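PDB 6RPP: cell division control protein from Pyrococcus abyssi, which is the intein of an MCM-type helicase, and probably excises itself from the host protein by protein splicing. Local coordinates for residues 9-14 / 51-56. The protein carries 2 engineered substitutions. Numbering follows the deposited sequence.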
loop_
_atom_site.group_PDB
_atom_site.type_symbol
_atom_site.label_atom_id
_atom_site.label_comp_id
_atom_site.label_asym_id
_atom_site.label_seq_id
_atom_site.Cartn_x
_atom_site.Cartn_y
_atom_site.Cartn_z
ATOM N N THR A 9 -0.270 6.775 5.240
ATOM C CA THR A 9 -1.134 5.620 4.982
ATOM C C THR A 9 -1.095 4.726 6.218
ATOM O O THR A 9 -0.014 4.344 6.641
ATOM C CB THR A 9 -0.616 4.854 3.777
ATOM O OG1 THR A 9 -0.392 5.791 2.683
ATOM C CG2 THR A 9 -1.594 3.769 3.316
ATOM N N GLU A 10 -2.261 4.443 6.842
ATOM C CA GLU A 10 -2.272 3.721 8.111
ATOM C C GLU A 10 -2.533 2.226 7.904
ATOM O O GLU A 10 -3.605 1.824 7.425
ATOM C CB GLU A 10 -3.329 4.323 9.048
ATOM C CG GLU A 10 -2.988 5.742 9.467
ATOM C CD GLU A 10 -3.764 6.307 10.645
ATOM O OE1 GLU A 10 -4.681 5.630 11.207
ATOM O OE2 GLU A 10 -3.476 7.497 11.010
ATOM N N VAL A 11 -1.547 1.408 8.252
ATOM C CA VAL A 11 -1.611 -0.049 8.103
ATOM C C VAL A 11 -2.373 -0.631 9.272
ATOM O O VAL A 11 -2.064 -0.324 10.432
ATOM C CB VAL A 11 -0.192 -0.632 8.069
ATOM C CG1 VAL A 11 -0.223 -2.127 7.905
ATOM C CG2 VAL A 11 0.608 0.027 6.872
ATOM N N VAL A 12 -3.370 -1.474 8.979
ATOM C CA VAL A 12 -4.068 -2.215 10.030
ATOM C C VAL A 12 -3.219 -3.402 10.488
ATOM O O VAL A 12 -2.874 -4.305 9.714
ATOM C CB VAL A 12 -5.457 -2.642 9.544
ATOM C CG1 VAL A 12 -6.232 -3.375 10.664
ATOM C CG2 VAL A 12 -6.239 -1.459 9.096
ATOM N N LEU A 13 -2.798 -3.375 11.740
ATOM C CA LEU A 13 -2.031 -4.473 12.293
ATOM C C LEU A 13 -2.968 -5.546 12.846
ATOM O O LEU A 13 -4.061 -5.254 13.343
ATOM C CB LEU A 13 -1.098 -3.967 13.397
ATOM C CG LEU A 13 -0.098 -2.931 12.908
ATOM C CD1 LEU A 13 0.659 -2.318 14.104
ATOM C CD2 LEU A 13 0.853 -3.504 11.902
ATOM N N GLY A 14 -2.558 -6.811 12.700
ATOM C CA GLY A 14 -3.380 -7.896 13.199
ATOM C C GLY A 14 -3.409 -7.997 14.694
ATOM O O GLY A 14 -4.205 -8.770 15.235
ATOM N N ILE A 51 5.898 -8.134 11.202
ATOM C CA ILE A 51 4.647 -7.601 11.708
ATOM C C ILE A 51 3.497 -8.368 11.068
ATOM O O ILE A 51 3.680 -9.093 10.091
ATOM C CB ILE A 51 4.512 -6.086 11.434
ATOM C CG1 ILE A 51 4.425 -5.846 9.946
ATOM C CG2 ILE A 51 5.717 -5.348 11.980
ATOM C CD1 ILE A 51 4.247 -4.393 9.630
ATOM N N GLU A 52 2.329 -8.260 11.683
ATOM C CA GLU A 52 1.140 -8.972 11.236
ATOM C C GLU A 52 0.215 -7.942 10.586
ATOM O O GLU A 52 -0.119 -6.929 11.207
ATOM C CB GLU A 52 0.469 -9.669 12.417
ATOM C CG GLU A 52 -0.703 -10.515 12.023
ATOM C CD GLU A 52 -1.277 -11.254 13.205
ATOM O OE1 GLU A 52 -1.302 -12.502 13.163
ATOM O OE2 GLU A 52 -1.680 -10.589 14.181
ATOM N N VAL A 53 -0.160 -8.182 9.333
ATOM C CA VAL A 53 -1.043 -7.269 8.606
ATOM C C VAL A 53 -2.271 -8.091 8.266
ATOM O O VAL A 53 -2.308 -9.296 8.574
ATOM C CB VAL A 53 -0.380 -6.717 7.353
ATOM C CG1 VAL A 53 0.804 -5.796 7.760
ATOM C CG2 VAL A 53 0.005 -7.845 6.437
ATOM N N TYR A 54 -3.245 -7.463 7.611
ATOM C CA TYR A 54 -4.385 -8.169 7.038
ATOM C C TYR A 54 -4.246 -8.130 5.522
ATOM O O TYR A 54 -3.975 -7.067 4.952
ATOM C CB TYR A 54 -5.720 -7.527 7.453
ATOM C CG TYR A 54 -6.078 -7.821 8.895
ATOM C CD1 TYR A 54 -6.615 -9.059 9.249
ATOM C CD2 TYR A 54 -5.854 -6.882 9.891
ATOM C CE1 TYR A 54 -6.926 -9.329 10.547
ATOM C CE2 TYR A 54 -6.178 -7.142 11.186
ATOM C CZ TYR A 54 -6.718 -8.366 11.507
ATOM O OH TYR A 54 -7.046 -8.651 12.799
ATOM N N SER A 55 -4.458 -9.288 4.895
ATOM C CA SER A 55 -4.354 -9.416 3.450
ATOM C C SER A 55 -5.599 -10.041 2.844
ATOM O O SER A 55 -6.205 -10.940 3.422
ATOM C CB SER A 55 -3.160 -10.213 3.093
ATOM O OG SER A 55 -2.005 -9.612 3.670
ATOM N N LEU A 56 -5.951 -9.562 1.661
ATOM C CA LEU A 56 -7.014 -10.183 0.872
ATOM C C LEU A 56 -6.501 -11.362 0.049
ATOM O O LEU A 56 -5.450 -11.286 -0.598
ATOM C CB LEU A 56 -7.630 -9.142 -0.051
ATOM C CG LEU A 56 -8.824 -9.532 -0.915
ATOM C CD1 LEU A 56 -10.019 -9.927 -0.074
ATOM C CD2 LEU A 56 -9.147 -8.362 -1.836
HETATM O O HOH W 1 -3.023 -4.612 7.080
#
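Gly14, Tyr54 and Glu52 give up the most surface where residues 11-14 cross strand 44-56, the two chain directions 92° apart. One direct hydrogen bond joins the backbones: Gly14 N donates to Glu52 O at 2.9 Å, nearly straight (165° at the hydrogen) but from above the carbonyl plane. Glu52 O also takes a CA-H...O contact from Leu13 CA at 3.3 Å. A water makes the second link, donating to Val12 O and accepting from Tyr54 N. The Tyr54 ring, with CG anti to its own carbonyl carbon (chi1 -74°), lies obliquely alongside residues 12-14. Tyr54 CE2 comes within 3.5 Å of Gly14 CA, and Tyr54 CD2 within 3.6 Å of Val12 CG1, the methyl anti to the Val12 backbone N. An alanine at Tyr54 removes the ring that meets Gly14 CA and Val12 CG1, and would probably loosen the packing of residues 12-14 against the strand. Beside Gly14, the extended Glu52 chain, CG anti to the backbone N, brings Glu52 OE2 to 3.2 Å from Gly14 C, close to where a side chain on Gly14 would begin. Smaller apolar contacts follow, Val11 CG1 on Val53 CG1 (3.8 Å) and Leu13 CD2 on Ile51 CD1 (4.2 Å). All this is structural packing within the Hint fold of the intein splicing domain. Helix 21-35 covers Val11 and Ile51 through Ile24, Phe158 of strand 157-160 touches both Val11 and Val53, and on strand 63-75 Lys65 packs against Glu52 and Tyr54.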